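Local coordinates for protein glia-derived nexin (PDB 4DY0) that inhibits serine proteases such as thrombin, trypsin and urokinase as a secreted serpin, binds heparin, and promotes neurite extension by inhibiting thrombin, at residues Leu48-Asp51 with Gly52-Lys56; Thr244-Ser247 with Ala248-His252. All coordinates share one frame; numbering follows the deposited sequence.

Contact 1. Residues Leu48-Asp51 with Gly52-Lys56; sequences LGAD and GRTKK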
loop_
_atom_site.group_PDB
_atom_site.type_symbol
_atom_site.label_atom_id
_atom_site.label_comp_id
_atom_site.label_asym_id
_atom_site.label_seq_id
_atom_site.Cartn_x
_atom_site.Cartn_y
_atom_site.Cartn_z
ATOM N N LEU A 48 2.378 -19.822 2.859
ATOM C CA LEU A 48 3.424 -20.662 3.426
ATOM C C LEU A 48 2.903 -21.628 4.486
ATOM O O LEU A 48 3.485 -22.691 4.699
ATOM C CB LEU A 48 4.515 -19.779 4.038
ATOM C CG LEU A 48 5.843 -19.568 3.300
ATOM C CD1 LEU A 48 5.756 -19.887 1.816
ATOM C CD2 LEU A 48 6.347 -18.145 3.531
ATOM N N GLY A 49 1.814 -21.259 5.155
ATOM C CA GLY A 49 1.307 -22.054 6.269
ATOM C C GLY A 49 0.007 -22.778 5.986
ATOM O O GLY A 49 -0.406 -23.649 6.753
ATOM N N ALA A 50 -0.641 -22.419 4.881
ATOM C CA ALA A 50 -1.949 -22.980 4.535
ATOM C C ALA A 50 -1.861 -24.387 3.949
ATOM O O ALA A 50 -0.812 -24.812 3.466
ATOM C CB ALA A 50 -2.687 -22.054 3.566
ATOM N N ASP A 51 -2.983 -25.094 3.987
ATOM C CA ASP A 51 -3.099 -26.407 3.368
ATOM C C ASP A 51 -4.548 -26.609 2.923
ATOM O O ASP A 51 -5.414 -25.792 3.239
ATOM C CB ASP A 51 -2.669 -27.498 4.355
ATOM C CG ASP A 51 -2.353 -28.820 3.673
ATOM O OD1 ASP A 51 -2.234 -28.847 2.426
ATOM O OD2 ASP A 51 -2.220 -29.835 4.388
ATOM N N GLY A 52 -4.812 -27.680 2.178
ATOM C CA GLY A 52 -6.170 -27.981 1.720
ATOM C C GLY A 52 -6.851 -26.805 1.040
ATOM O O GLY A 52 -6.203 -26.027 0.345
ATOM N N ARG A 53 -8.161 -26.680 1.239
ATOM C CA ARG A 53 -8.951 -25.593 0.648
ATOM C C ARG A 53 -8.394 -24.209 0.955
ATOM O O ARG A 53 -8.412 -23.328 0.104
ATOM C CB ARG A 53 -10.402 -25.670 1.122
ATOM C CG ARG A 53 -11.393 -26.143 0.067
ATOM C CD ARG A 53 -12.289 -25.014 -0.402
ATOM N NE ARG A 53 -13.078 -24.452 0.696
ATOM C CZ ARG A 53 -14.403 -24.535 0.811
ATOM N NH1 ARG A 53 -15.126 -25.159 -0.108
ATOM N NH2 ARG A 53 -15.009 -23.981 1.852
ATOM N N THR A 54 -7.910 -24.013 2.176
ATOM C CA THR A 54 -7.351 -22.721 2.550
ATOM C C THR A 54 -6.223 -22.318 1.605
ATOM O O THR A 54 -6.173 -21.178 1.134
ATOM C CB THR A 54 -6.843 -22.720 3.995
ATOM O OG1 THR A 54 -7.948 -22.920 4.884
ATOM C CG2 THR A 54 -6.165 -21.390 4.319
ATOM N N LYS A 55 -5.322 -23.258 1.329
ATOM C CA LYS A 55 -4.217 -23.025 0.400
ATOM C C LYS A 55 -4.732 -22.853 -1.028
ATOM O O LYS A 55 -4.260 -21.994 -1.772
ATOM C CB LYS A 55 -3.212 -24.182 0.468
ATOM C CG LYS A 55 -2.008 -24.039 -0.459
ATOM C CD LYS A 55 -1.154 -25.301 -0.436
ATOM C CE LYS A 55 -0.118 -25.308 -1.552
ATOM N NZ LYS A 55 0.937 -24.274 -1.360
ATOM N N LYS A 56 -5.710 -23.677 -1.396
ATOM C CA LYS A 56 -6.309 -23.641 -2.728
ATOM C C LYS A 56 -6.919 -22.270 -3.065
ATOM O O LYS A 56 -6.698 -21.732 -4.152
ATOM C CB LYS A 56 -7.355 -24.757 -2.862
ATOM C CG LYS A 56 -8.045 -24.833 -4.217
#
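The start of helix 52-62, where the chain arrives from helix 36-47 through a short loop, is held by D51 and A50. The backbone carbonyl of D51 takes up the N-H of K55, with N to O at 3.2 Å. The bond is nearly straight at hydrogen, 164°. One residue on, K56 N bonds to G52 O at 3.0 Å and carries the helical pattern forward. The D51 carboxylate reaches the N-H of the next residue. CG lies anti to the backbone N (chi1 -162°), which brings D51 OD1 to 2.8 Å from G52 N in a weak, bent bond. G52 has a positive phi of 51°, which favours glycine. On the apolar side, A50 CB meets the methyl CG2 of T54 at 3.6 Å. A50 CB also lies 3.6 Å from K55 CA. T54 OG1 is turned to the backbone N of N304, and the R53 guanidinium forms a salt bridge with D296. D51 OD1 and K55 NZ stay 6.7 Å apart, so no salt bridge joins them. Across this turn the links are backbone bonds, the weak D51 bond and contacts of A50 CB, while R53 and T54 tie it to other parts of the chain.

Contact 2. Residues Thr244-Ser247 with Ala248-His252; sequences TPLS and AIIPH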
loop_
_atom_site.group_PDB
_atom_site.type_symbol
_atom_site.label_atom_id
_atom_site.label_comp_id
_atom_site.label_asym_id
_atom_site.label_seq_id
_atom_site.Cartn_x
_atom_site.Cartn_y
_atom_site.Cartn_z
ATOM N N THR A 244 -16.480 16.475 -11.873
ATOM C CA THR A 244 -16.234 15.040 -11.912
ATOM C C THR A 244 -15.695 14.579 -10.564
ATOM O O THR A 244 -14.631 15.026 -10.141
ATOM C CB THR A 244 -15.199 14.678 -12.996
ATOM O OG1 THR A 244 -15.770 14.875 -14.293
ATOM C CG2 THR A 244 -14.772 13.233 -12.860
ATOM N N PRO A 245 -16.424 13.680 -9.884
ATOM C CA PRO A 245 -15.923 13.149 -8.620
ATOM C C PRO A 245 -14.801 12.136 -8.849
ATOM O O PRO A 245 -14.791 11.444 -9.872
ATOM C CB PRO A 245 -17.155 12.464 -8.012
ATOM C CG PRO A 245 -17.994 12.086 -9.191
ATOM C CD PRO A 245 -17.751 13.142 -10.237
ATOM N N LEU A 246 -13.866 12.062 -7.904
ATOM C CA LEU A 246 -12.771 11.099 -7.972
ATOM C C LEU A 246 -13.305 9.692 -8.171
ATOM O O LEU A 246 -12.678 8.872 -8.838
ATOM C CB LEU A 246 -11.927 11.145 -6.696
ATOM C CG LEU A 246 -10.671 10.258 -6.685
ATOM C CD1 LEU A 246 -9.736 10.611 -7.829
ATOM C CD2 LEU A 246 -9.936 10.373 -5.363
ATOM N N SER A 247 -14.465 9.415 -7.584
ATOM C CA SER A 247 -15.058 8.084 -7.659
ATOM C C SER A 247 -15.427 7.695 -9.086
ATOM O O SER A 247 -15.597 6.516 -9.382
ATOM C CB SER A 247 -16.290 7.987 -6.754
ATOM O OG SER A 247 -17.261 8.945 -7.130
ATOM N N ALA A 248 -15.546 8.685 -9.967
ATOM C CA ALA A 248 -15.910 8.422 -11.358
ATOM C C ALA A 248 -14.721 8.036 -12.245
ATOM O O ALA A 248 -14.912 7.524 -13.347
ATOM C CB ALA A 248 -16.658 9.612 -11.953
ATOM N N ILE A 249 -13.499 8.272 -11.779
ATOM C CA ILE A 249 -12.333 7.981 -12.614
ATOM C C ILE A 249 -11.474 6.806 -12.134
ATOM O O ILE A 249 -10.654 6.289 -12.890
ATOM C CB ILE A 249 -11.422 9.225 -12.824
ATOM C CG1 ILE A 249 -10.724 9.612 -11.523
ATOM C CG2 ILE A 249 -12.213 10.392 -13.393
ATOM C CD1 ILE A 249 -9.623 10.625 -11.708
ATOM N N ILE A 250 -11.665 6.374 -10.893
ATOM C CA ILE A 250 -10.793 5.341 -10.328
ATOM C C ILE A 250 -11.249 3.879 -10.507
ATOM O O ILE A 250 -10.462 2.960 -10.307
ATOM C CB ILE A 250 -10.465 5.628 -8.850
ATOM C CG1 ILE A 250 -11.706 5.467 -7.980
ATOM C CG2 ILE A 250 -9.907 7.031 -8.702
ATOM C CD1 ILE A 250 -11.514 5.978 -6.572
ATOM N N PRO A 251 -12.516 3.656 -10.889
ATOM C CA PRO A 251 -12.939 2.272 -11.107
ATOM C C PRO A 251 -12.148 1.582 -12.222
ATOM O O PRO A 251 -11.823 2.206 -13.227
ATOM C CB PRO A 251 -14.408 2.414 -11.519
ATOM C CG PRO A 251 -14.844 3.720 -10.941
ATOM C CD PRO A 251 -13.632 4.608 -11.027
ATOM N N HIS A 252 -11.847 0.300 -12.046
ATOM C CA HIS A 252 -11.177 -0.472 -13.093
ATOM C C HIS A 252 -9.709 -0.084 -13.280
ATOM O O HIS A 252 -9.092 -0.450 -14.283
ATOM C CB HIS A 252 -11.908 -0.322 -14.434
ATOM C CG HIS A 252 -13.395 -0.482 -14.340
ATOM N ND1 HIS A 252 -13.993 -1.617 -13.839
ATOM C CD2 HIS A 252 -14.404 0.347 -14.699
ATOM C CE1 HIS A 252 -15.306 -1.478 -13.883
ATOM N NE2 HIS A 252 -15.581 -0.295 -14.401
#
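L246 O receives two backbone N-H groups. I249 N binds it at 3.1 Å with a fairly straight N-H (160°). I250 N adds a weak, bent bond at 3.4 Å. One residue earlier, P245 O accepts A248 N at 2.9 Å. The two sound bonds each reach three residues ahead, from P245 O and L246 O, so successive turns overlap. The side chains of both isoleucines crowd the same carbonyl: I250 CG2 lies 3.3 Å from L246 O, and I249 CG1 is close to it too. The L246 side chain starts away from the following residues but bends back at its end. Its CD1 reaches I250 CG2 at 3.7 Å, where the two side chains cross at about a right angle, and also meets I249 CD1. In I249 a chi1 of 69° sets CG2 anti to the carbonyl carbon, and this branch touches T244 CG2 at 3.9 Å. P245 CG touches A248 CB at 3.9 Å. P251 has no N-H to offer S247 O; its ring CD lies against that oxygen instead, at 3.2 Å. The segment lies in the loop between strand 232-239 and helix 255-262. A248 O is bonded by N216 ND2. L246 and I250 rest on Q375 of strand 369-376, and T244 and I249 on P239 at the end of strand 232-239.

In the fold
Both contacts are local, and they come in series without nesting or crossing. From the N terminus, contact 1 comes first. It closes the loop that leaves helix 36-47 and enters helix 52-62. L48 reaches helix 105-115, while backbone bonds of G49 and D51 tie the loop to K307 and N304. Much later, contact 2 shapes the loop that leaves strand 232-239 and leads to helix 255-262. It leans on strand 369-376 near the C terminus and on the loop holding L218. The two centres are 36 Å apart and nearest atoms about 23 Å, with no touch. They lie in two separate parts of the serpin fold.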